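Local structure of tyrosinase (Aspergillus oryzae, 6JU8) at residues A[41-44]-A[45-49]; A[422-426]-A[427-431]. The protein probably catalyses the oxidation of L-tyrosine and L-dopa to L-dopaquinone by molecular oxygen at a dinuclear copper centre. The protein carries 1 engineered substitution. One frame throughout, in Å; residues are numbered along the deposited sequence.

Contact 1 of 2, residues A[41-44]-A[45-49]; sequences IQLT and LFVEA
In the first turns of the alpha-helix 41-55, Ile41 and Leu45, Leu43 and Val47, and Thr44 and Glu48 pair up one turn apart. Four successive i to i+4 backbone bonds hold these turns: Leu45 N reaches Ile41 O at 2.8 Å, and Phe46 N, Val47 N and Glu48 N bind the carbonyls of Gln42, Leu43 and Thr44 in the same way.

Side chains four residues apart then run alongside each other. Ile41 turns its CG2 branch forward, anti to its own N, where it meets Leu45 CD1 at 3.8 Å. On a second side, Leu43 CD1 lies 4.0 Å from Val47 CG2, a methyl that also rests 3.2 Å from Leu43 O. Thr44 sorts its branches by polarity. Thr44 CG2 lies 4.0 Å from Glu48 CG, whereas OG1, with chi1 at -63°, swings beside the backbone N and bonds Arg40 O and Leu182 N. Glu48 bends at its second torsion (-78°) and sends OE2 out to a salt bridge with Lys193.

Around the helix, Leu45 fits against Met122, Phe125 and Ile126 of helix 103-129, Val47 against Val179 and Val181 of strand 178-182, and the Phe46 ring meets Trp145. Branched aliphatic residues suit these faces because they fill space and ask for no polar partner. The buried Gln42 is satisfied by Trp29 and Glu141. With main-chain bonds met along the helix, its apolar side chains can pack on neighbouring elements, while the polar groups of Gln42, Thr44 and Glu48 are paired beyond these turns.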
loop_
_atom_site.group_PDB
_atom_site.type_symbol
_atom_site.label_atom_id
_atom_site.label_comp_id
_atom_site.label_asym_id
_atom_site.label_seq_id
_atom_site.Cartn_x
_atom_site.Cartn_y
_atom_site.Cartn_z
ATOM N N ILE A 41 2.070 -2.710 27.136
ATOM C CA ILE A 41 3.032 -1.672 27.551
ATOM C C ILE A 41 4.247 -1.692 26.638
ATOM O O ILE A 41 4.641 -0.619 26.167
ATOM C CB ILE A 41 3.460 -1.805 29.017
ATOM C CG1 ILE A 41 2.322 -1.550 29.995
ATOM C CG2 ILE A 41 4.640 -0.878 29.310
ATOM C CD1 ILE A 41 2.636 -1.872 31.443
ATOM N N GLN A 42 4.863 -2.854 26.362
ATOM C CA GLN A 42 6.050 -2.825 25.491
ATOM C C GLN A 42 5.714 -2.305 24.107
ATOM O O GLN A 42 6.496 -1.558 23.493
ATOM C CB GLN A 42 6.711 -4.204 25.382
ATOM C CG GLN A 42 7.477 -4.602 26.637
ATOM C CD GLN A 42 8.179 -5.930 26.479
ATOM O OE1 GLN A 42 8.463 -6.353 25.368
ATOM N NE2 GLN A 42 8.553 -6.548 27.586
ATOM N N LEU A 43 4.554 -2.694 23.555
ATOM C CA LEU A 43 4.165 -2.174 22.243
ATOM C C LEU A 43 4.014 -0.659 22.265
ATOM O O LEU A 43 4.460 0.068 21.353
ATOM C CB LEU A 43 2.855 -2.815 21.780
ATOM C CG LEU A 43 2.262 -2.294 20.468
ATOM C CD1 LEU A 43 3.204 -2.566 19.298
ATOM C CD2 LEU A 43 0.913 -2.956 20.196
ATOM N N THR A 44 3.384 -0.147 23.328
ATOM C CA THR A 44 3.267 1.306 23.456
ATOM C C THR A 44 4.627 1.979 23.571
ATOM O O THR A 44 4.911 2.982 22.911
ATOM C CB THR A 44 2.408 1.626 24.688
ATOM O OG1 THR A 44 1.084 1.103 24.507
ATOM C CG2 THR A 44 2.247 3.139 24.904
ATOM N N LEU A 45 5.516 1.425 24.397
ATOM C CA LEU A 45 6.854 1.991 24.560
ATOM C C LEU A 45 7.597 2.033 23.230
ATOM O O LEU A 45 8.269 3.004 22.872
ATOM C CB LEU A 45 7.620 1.137 25.577
ATOM C CG LEU A 45 7.257 1.334 27.053
ATOM C CD1 LEU A 45 8.008 0.309 27.905
ATOM C CD2 LEU A 45 7.504 2.780 27.485
ATOM N N PHE A 46 7.504 0.926 22.467
ATOM C CA PHE A 46 8.271 0.837 21.230
ATOM C C PHE A 46 7.704 1.833 20.222
ATOM O O PHE A 46 8.439 2.605 19.600
ATOM C CB PHE A 46 8.272 -0.595 20.711
ATOM C CG PHE A 46 9.159 -0.949 19.549
ATOM C CD1 PHE A 46 10.100 -0.090 19.009
ATOM C CD2 PHE A 46 9.019 -2.219 18.954
ATOM C CE1 PHE A 46 10.908 -0.447 17.922
ATOM C CE2 PHE A 46 9.838 -2.587 17.900
ATOM C CZ PHE A 46 10.788 -1.719 17.384
ATOM N N VAL A 47 6.378 1.860 20.078
ATOM C CA VAL A 47 5.760 2.812 19.141
ATOM C C VAL A 47 6.052 4.256 19.521
ATOM O O VAL A 47 6.425 5.085 18.681
ATOM C CB VAL A 47 4.227 2.578 19.093
ATOM C CG1 VAL A 47 3.528 3.698 18.356
ATOM C CG2 VAL A 47 3.929 1.228 18.457
ATOM N N GLU A 48 5.896 4.591 20.806
ATOM C CA GLU A 48 6.050 5.982 21.215
ATOM C C GLU A 48 7.517 6.394 21.142
ATOM O O GLU A 48 7.805 7.507 20.693
ATOM C CB GLU A 48 5.493 6.216 22.621
ATOM C CG GLU A 48 3.988 5.997 22.731
ATOM C CD GLU A 48 3.113 7.106 22.201
ATOM O OE1 GLU A 48 3.613 8.132 21.714
ATOM O OE2 GLU A 48 1.874 6.972 22.265
ATOM N N ALA A 49 8.412 5.504 21.551
ATOM C CA ALA A 49 9.842 5.842 21.471
ATOM C C ALA A 49 10.302 6.010 20.029
ATOM O O ALA A 49 11.045 6.942 19.687
ATOM C CB ALA A 49 10.691 4.786 22.152
#

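Contact 2 of 2, residues A[422-426]-A[427-431]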
loop_
_atom_site.group_PDB
_atom_site.type_symbol
_atom_site.label_atom_id
_atom_site.label_comp_id
_atom_site.label_asym_id
_atom_site.label_seq_id
_atom_site.Cartn_x
_atom_site.Cartn_y
_atom_site.Cartn_z
ATOM N N VAL A 422 37.371 4.092 22.315
ATOM C CA VAL A 422 37.950 3.397 21.180
ATOM C C VAL A 422 36.827 2.996 20.220
ATOM O O VAL A 422 35.658 3.049 20.614
ATOM C CB VAL A 422 38.724 2.132 21.582
ATOM C CG1 VAL A 422 39.918 2.469 22.458
ATOM C CG2 VAL A 422 37.788 1.144 22.294
ATOM N N PHE A 423 37.184 2.582 19.008
ATOM C CA PHE A 423 36.168 1.939 18.169
ATOM C C PHE A 423 35.914 0.509 18.629
ATOM O O PHE A 423 36.842 -0.189 19.071
ATOM C CB PHE A 423 36.620 1.934 16.713
ATOM C CG PHE A 423 36.538 3.288 16.053
ATOM C CD1 PHE A 423 35.305 3.935 15.938
ATOM C CD2 PHE A 423 37.666 3.898 15.541
ATOM C CE1 PHE A 423 35.226 5.162 15.305
ATOM C CE2 PHE A 423 37.578 5.125 14.918
ATOM C CZ PHE A 423 36.360 5.776 14.794
ATOM N N PHE A 424 34.692 0.028 18.435
ATOM C CA PHE A 424 34.414 -1.404 18.494
ATOM C C PHE A 424 35.311 -2.197 17.545
ATOM O O PHE A 424 35.676 -1.741 16.464
ATOM C CB PHE A 424 32.956 -1.691 18.124
ATOM C CG PHE A 424 31.992 -1.659 19.288
ATOM C CD1 PHE A 424 31.415 -0.485 19.750
ATOM C CD2 PHE A 424 31.660 -2.851 19.920
ATOM C CE1 PHE A 424 30.522 -0.491 20.816
ATOM C CE2 PHE A 424 30.785 -2.869 20.995
ATOM C CZ PHE A 424 30.226 -1.685 21.435
ATOM N N ARG A 425 35.639 -3.413 17.964
ATOM C CA ARG A 425 36.293 -4.437 17.163
ATOM C C ARG A 425 35.460 -5.710 17.253
ATOM O O ARG A 425 34.713 -5.882 18.218
ATOM C CB ARG A 425 37.735 -4.695 17.637
ATOM C CG ARG A 425 38.578 -3.436 17.438
ATOM C CD ARG A 425 39.857 -3.703 16.683
ATOM N NE ARG A 425 40.541 -2.433 16.415
ATOM C CZ ARG A 425 41.817 -2.247 16.713
ATOM N NH1 ARG A 425 42.486 -3.261 17.260
ATOM N NH2 ARG A 425 42.413 -1.092 16.463
ATOM N N SER A 426 35.606 -6.601 16.287
ATOM C CA SER A 426 34.768 -7.786 16.218
ATOM C C SER A 426 34.871 -8.621 17.479
ATOM O O SER A 426 33.849 -9.128 17.967
ATOM C CB SER A 426 35.177 -8.621 14.988
ATOM O OG SER A 426 34.795 -7.923 13.799
ATOM N N ASP A 427 36.080 -8.779 18.055
ATOM C CA ASP A 427 36.171 -9.619 19.254
ATOM C C ASP A 427 35.354 -9.052 20.408
ATOM O O ASP A 427 34.939 -9.806 21.292
ATOM C CB ASP A 427 37.633 -9.741 19.679
ATOM C CG ASP A 427 38.409 -10.763 18.893
ATOM O OD1 ASP A 427 37.808 -11.648 18.270
ATOM O OD2 ASP A 427 39.647 -10.740 18.922
ATOM N N ASP A 428 35.087 -7.749 20.437
ATOM C CA ASP A 428 34.280 -7.128 21.487
ATOM C C ASP A 428 32.857 -7.671 21.525
ATOM O O ASP A 428 32.242 -7.677 22.591
ATOM C CB ASP A 428 34.201 -5.609 21.336
ATOM C CG ASP A 428 35.549 -4.931 21.427
ATOM O OD1 ASP A 428 36.437 -5.423 22.157
ATOM O OD2 ASP A 428 35.743 -3.894 20.762
ATOM N N VAL A 429 32.379 -8.143 20.365
ATOM C CA VAL A 429 30.987 -8.597 20.298
ATOM C C VAL A 429 30.874 -10.064 19.943
ATOM O O VAL A 429 29.798 -10.534 19.552
ATOM C CB VAL A 429 30.146 -7.721 19.339
ATOM C CG1 VAL A 429 30.167 -6.289 19.844
ATOM C CG2 VAL A 429 30.651 -7.842 17.898
ATOM N N LYS A 430 31.954 -10.832 20.085
ATOM C CA LYS A 430 31.876 -12.283 19.851
ATOM C C LYS A 430 30.810 -12.909 20.731
ATOM O O LYS A 430 30.009 -13.752 20.307
ATOM C CB LYS A 430 33.256 -12.901 20.137
ATOM C CG LYS A 430 33.315 -14.415 19.951
ATOM C CD LYS A 430 34.549 -14.995 20.628
ATOM C CE LYS A 430 35.793 -14.764 19.786
ATOM N NZ LYS A 430 37.006 -15.380 20.410
ATOM N N ASP A 431 30.779 -12.496 22.006
ATOM C CA ASP A 431 29.697 -12.932 22.890
ATOM C C ASP A 431 28.627 -11.843 22.910
ATOM O O ASP A 431 28.827 -10.801 23.550
ATOM C CB ASP A 431 30.233 -13.189 24.302
ATOM C CG ASP A 431 29.161 -13.743 25.224
ATOM O OD1 ASP A 431 27.990 -13.895 24.816
ATOM O OD2 ASP A 431 29.500 -14.003 26.395
HETATM O O HOH W 1 37.467 -2.010 21.149
#
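The backbone arrives extended through Val422 and Phe423, part of a hairpin strand, stays open to Arg425, and then coils into two overlapping 3-10 turns. Asp428 N bonds Arg425 O at 2.9 Å and Val429 N bonds Ser426 O at 3.0 Å, both i to i+3 bonds.

Asp428 closes the corner. With chi1 at -61° its carboxylate lies beside its own backbone N and faces back along the chain, where Asp428 OD2 accepts a hydrogen bond from Arg425 N at 2.8 Å, the donor 41° out of the carboxylate plane. Asp428 OD2 also accepts a hydrogen bond, 2.6 Å long, from the oxygen of a water that donates to Phe423 O as well, so side chain and water together tie the chain at Phe423 and Arg425 to the turn; Arg413 adds a long, weak ion pair. A short carboxylate suits this place, since it reaches the backbone three residues back without leaving the turn.

Next to this polar corner the Phe424 ring meets the turn obliquely: Phe424 CE2 lies 3.7 Å from Val429 CG1, and Phe424 CD2 is 4.0 Å from Asp428 CB. Ring and carboxylate planes stand 72° apart. Phe424 and Val429 both pack on Val109 of helix 103-129, where Ser426 OG also bonds Thr105 OG1. The side chains of Arg425 and Asp427 form salt bridges with Asp407 and Lys404, and Asp427 also bonds Trp394. The arrangement is that of a hairpin strand leaving through a 3-10 turn, here seated on the helix that carries the copper ligand His107.

The two contacts do not touch: their centres are 29 Å apart and their nearest atoms about 20 Å. What joins them is helix 103-129. Contact 2 lies on its early part, through Thr105 and Val109, and contact 1 packs near its far end, through Met122, Phe125 and Ile126. The side chain of Val429 is about 9 Å from that of His107, a ligand of one copper together with His71 and His98, and the side chain of Ser426 is about 14 Å from a copper ion. Contact 2 is thus close to the copper site, on the helix that bears His107, whereas contact 1 is plain packing away from the annotated sites.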